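Local coordinates for cytochrome c family protein (Geobacter sulfurreducens, PDB 3OUE) that carries six c-type hemes in this C-terminal half of a dodecaheme cytochrome and probably passes electrons along them, perhaps toward iron reduction, at residues 4-9 and 18-23. Sequence-based numbering, arbitrary orientation.
Sequences PKTVNF and AFSHEF. With HEC (heme c), chain D.
His21 is clasped between Pro4 and Phe19, an example of how a heme ligand is fixed by its surroundings as well as the metal. Its NE2 binds the heme iron at 2.0 Å, and His34 supplies the other axial nitrogen. Across the imidazole, ND1 donates to Lys5 O (2.8 Å, N-H...O 159°); the acceptor lies close to the ring plane, the donor above the carbonyl plane. Metal and carbonyl together fix the ring's rotation, and the bond probably makes the imidazole a stronger electron donor to iron. Pro4 CB sits over one face in a CH-pi contact, 3.4 Å from the ring centroid, while Phe19 CE2 covers the opposite face. Phe19 reaches the porphyrin because its chi1 of 170° turns CG away from the backbone N; CE2 comes within 3.4 Å of the methine carbon CHD, and the methyl CMD lies over the ring face. Were Phe19 an alanine, the ring packed on His21 and on the porphyrin near CHD would be missing, and the imidazole would probably lose its support on that side. Val7 packs beside this group, CG2 lying 3.8 Å from His21 CE1 and CG1 touching the heme propionate carbon CAD. Its backbone joins Phe19 in a hydrogen-bonded antiparallel pair, Val7 N to Phe19 O (2.8 Å) and Phe19 N to Val7 O (2.9 Å). After Phe19, Ser20 is the N-cap of the helix, its OG accepting from Phe23 N. The hairpin running into a helix that opens with an axial histidine forms one wall of a bis-histidine heme site in a cytochrome c7-type domain.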
loop_
_atom_site.group_PDB
_atom_site.type_symbol
_atom_site.label_atom_id
_atom_site.label_comp_id
_atom_site.label_asym_id
_atom_site.label_seq_id
_atom_site.Cartn_x
_atom_site.Cartn_y
_atom_site.Cartn_z
ATOM N N PRO A 4 -16.651 7.718 20.729
ATOM C CA PRO A 4 -16.351 6.400 20.169
ATOM C C PRO A 4 -14.832 6.338 19.977
ATOM O O PRO A 4 -14.201 7.335 19.632
ATOM C CB PRO A 4 -17.128 6.399 18.853
ATOM C CG PRO A 4 -17.217 7.871 18.503
ATOM C CD PRO A 4 -17.525 8.492 19.836
ATOM N N LYS A 5 -14.246 5.175 20.221
ATOM C CA LYS A 5 -12.800 5.018 20.112
ATOM C C LYS A 5 -12.330 4.605 18.725
ATOM O O LYS A 5 -13.128 4.305 17.837
ATOM C CB LYS A 5 -12.317 3.979 21.130
ATOM C CG LYS A 5 -12.951 2.605 20.927
ATOM C CD LYS A 5 -12.559 1.621 22.021
ATOM C CE LYS A 5 -13.188 0.248 21.778
ATOM N NZ LYS A 5 -12.795 -0.740 22.822
ATOM N N THR A 6 -11.014 4.602 18.561
ATOM C CA THR A 6 -10.380 4.208 17.319
ATOM C C THR A 6 -10.747 2.756 17.088
ATOM O O THR A 6 -10.716 1.948 18.014
ATOM C CB THR A 6 -8.859 4.365 17.433
ATOM O OG1 THR A 6 -8.552 5.755 17.586
ATOM C CG2 THR A 6 -8.150 3.813 16.199
ATOM N N VAL A 7 -11.100 2.425 15.853
ATOM C CA VAL A 7 -11.504 1.068 15.527
ATOM C C VAL A 7 -10.399 0.272 14.859
ATOM O O VAL A 7 -9.718 0.772 13.965
ATOM C CB VAL A 7 -12.732 1.078 14.603
ATOM C CG1 VAL A 7 -13.205 -0.352 14.349
ATOM C CG2 VAL A 7 -13.832 1.921 15.226
ATOM N N ASN A 8 -10.231 -0.970 15.306
ATOM C CA ASN A 8 -9.215 -1.867 14.752
ATOM C C ASN A 8 -9.882 -3.014 13.997
ATOM O O ASN A 8 -10.738 -3.711 14.541
ATOM C CB ASN A 8 -8.337 -2.442 15.869
ATOM C CG ASN A 8 -7.614 -1.367 16.656
ATOM O OD1 ASN A 8 -6.969 -0.484 16.082
ATOM N ND2 ASN A 8 -7.713 -1.437 17.981
ATOM N N PHE A 9 -9.499 -3.201 12.740
ATOM C CA PHE A 9 -10.064 -4.274 11.934
ATOM C C PHE A 9 -9.068 -5.419 11.841
ATOM O O PHE A 9 -8.027 -5.299 11.189
ATOM C CB PHE A 9 -10.405 -3.772 10.531
ATOM C CG PHE A 9 -11.456 -2.705 10.510
ATOM C CD1 PHE A 9 -11.152 -1.406 10.900
ATOM C CD2 PHE A 9 -12.759 -3.004 10.119
ATOM C CE1 PHE A 9 -12.130 -0.414 10.901
ATOM C CE2 PHE A 9 -13.748 -2.024 10.117
ATOM C CZ PHE A 9 -13.435 -0.724 10.509
ATOM N N ALA A 18 -7.065 0.395 10.510
ATOM C CA ALA A 18 -7.542 1.225 11.605
ATOM C C ALA A 18 -8.414 2.363 11.095
ATOM O O ALA A 18 -8.264 2.818 9.962
ATOM C CB ALA A 18 -6.363 1.784 12.386
ATOM N N PHE A 19 -9.339 2.806 11.939
ATOM C CA PHE A 19 -10.231 3.916 11.612
ATOM C C PHE A 19 -10.231 4.851 12.814
ATOM O O PHE A 19 -10.420 4.406 13.945
ATOM C CB PHE A 19 -11.654 3.428 11.372
ATOM C CG PHE A 19 -12.659 4.542 11.269
ATOM C CD1 PHE A 19 -12.727 5.333 10.127
ATOM C CD2 PHE A 19 -13.517 4.818 12.326
ATOM C CE1 PHE A 19 -13.631 6.381 10.036
ATOM C CE2 PHE A 19 -14.422 5.861 12.252
ATOM C CZ PHE A 19 -14.481 6.648 11.102
ATOM N N SER A 20 -10.014 6.138 12.571
ATOM C CA SER A 20 -9.988 7.109 13.652
ATOM C C SER A 20 -11.289 7.875 13.731
ATOM O O SER A 20 -11.638 8.619 12.813
ATOM C CB SER A 20 -8.852 8.113 13.464
ATOM O OG SER A 20 -8.848 9.043 14.542
ATOM N N HIS A 21 -12.013 7.692 14.827
ATOM C CA HIS A 21 -13.260 8.413 14.998
ATOM C C HIS A 21 -12.929 9.882 15.184
ATOM O O HIS A 21 -13.527 10.748 14.546
ATOM C CB HIS A 21 -14.021 7.908 16.224
ATOM C CG HIS A 21 -15.087 6.907 15.903
ATOM N ND1 HIS A 21 -14.973 5.556 16.137
ATOM C CD2 HIS A 21 -16.315 7.081 15.349
ATOM C CE1 HIS A 21 -16.103 4.973 15.728
ATOM N NE2 HIS A 21 -16.951 5.858 15.241
ATOM N N GLU A 22 -11.959 10.161 16.053
ATOM C CA GLU A 22 -11.584 11.542 16.332
ATOM C C GLU A 22 -11.265 12.342 15.068
ATOM O O GLU A 22 -11.763 13.457 14.889
ATOM C CB GLU A 22 -10.401 11.583 17.305
ATOM C CG GLU A 22 -9.986 12.982 17.708
ATOM C CD GLU A 22 -8.992 12.988 18.869
ATOM O OE1 GLU A 22 -8.167 12.055 18.950
ATOM O OE2 GLU A 22 -9.027 13.933 19.689
ATOM N N PHE A 23 -10.444 11.788 14.187
ATOM C CA PHE A 23 -10.113 12.502 12.955
ATOM C C PHE A 23 -11.369 12.786 12.107
ATOM O O PHE A 23 -11.606 13.917 11.690
ATOM C CB PHE A 23 -9.104 11.709 12.108
ATOM C CG PHE A 23 -8.710 12.412 10.836
ATOM C CD1 PHE A 23 -7.761 13.435 10.856
ATOM C CD2 PHE A 23 -9.356 12.116 9.631
ATOM C CE1 PHE A 23 -7.457 14.165 9.692
ATOM C CE2 PHE A 23 -9.064 12.842 8.460
ATOM C CZ PHE A 23 -8.114 13.871 8.491
HETATM FE FE HEC D . -18.792 5.459 14.494
HETATM C CHA HEC D . -17.994 2.131 14.944
HETATM C CHB HEC D . -20.397 5.505 17.489
HETATM C CHC HEC D . -19.402 8.837 14.093
HETATM C CHD HEC D . -17.635 5.298 11.285
HETATM N NA HEC D . -19.171 4.114 15.879
HETATM C C1A HEC D . -18.721 2.803 15.955
HETATM C C2A HEC D . -19.118 2.201 17.210
HETATM C C3A HEC D . -19.869 3.101 17.867
HETATM C C4A HEC D . -19.895 4.291 17.047
HETATM C CMA HEC D . -20.525 2.837 19.220
HETATM C CAA HEC D . -18.790 0.788 17.676
HETATM C CBA HEC D . -20.035 -0.077 17.566
HETATM C CGA HEC D . -19.716 -1.548 17.373
HETATM O O1A HEC D . -19.152 -1.893 16.311
HETATM O O2A HEC D . -20.023 -2.358 18.279
HETATM N NB HEC D . -19.616 6.860 15.588
HETATM C C1B HEC D . -20.253 6.714 16.814
HETATM C C2B HEC D . -20.767 7.987 17.302
HETATM C C3B HEC D . -20.443 8.932 16.368
HETATM C C4B HEC D . -19.750 8.232 15.307
HETATM C CMB HEC D . -21.514 8.233 18.629
HETATM C CAB HEC D . -20.668 10.445 16.450
HETATM C CBB HEC D . -19.946 11.044 17.647
HETATM N NC HEC D . -18.568 6.769 13.040
HETATM C C1C HEC D . -18.870 8.134 13.026
HETATM C C2C HEC D . -18.578 8.737 11.736
HETATM C C3C HEC D . -18.111 7.724 10.945
HETATM C C4C HEC D . -18.079 6.527 11.760
HETATM C CMC HEC D . -18.757 10.230 11.381
HETATM C CAC HEC D . -17.886 7.727 9.417
HETATM C CBC HEC D . -16.892 8.776 8.954
HETATM N ND HEC D . -17.959 4.062 13.380
HETATM C C1D HEC D . -17.536 4.157 12.065
HETATM C C2D HEC D . -16.869 2.948 11.635
HETATM C C3D HEC D . -16.952 2.050 12.653
HETATM C C4D HEC D . -17.644 2.722 13.734
HETATM C CMD HEC D . -16.092 2.731 10.325
HETATM C CAD HEC D . -16.412 0.617 12.601
HETATM C CBD HEC D . -17.525 -0.350 12.200
HETATM C CGD HEC D . -17.038 -1.784 12.064
HETATM O O1D HEC D . -16.386 -2.297 13.002
HETATM O O2D HEC D . -17.310 -2.400 11.012
HETATM O O HOH W 1 -10.796 7.809 17.335
#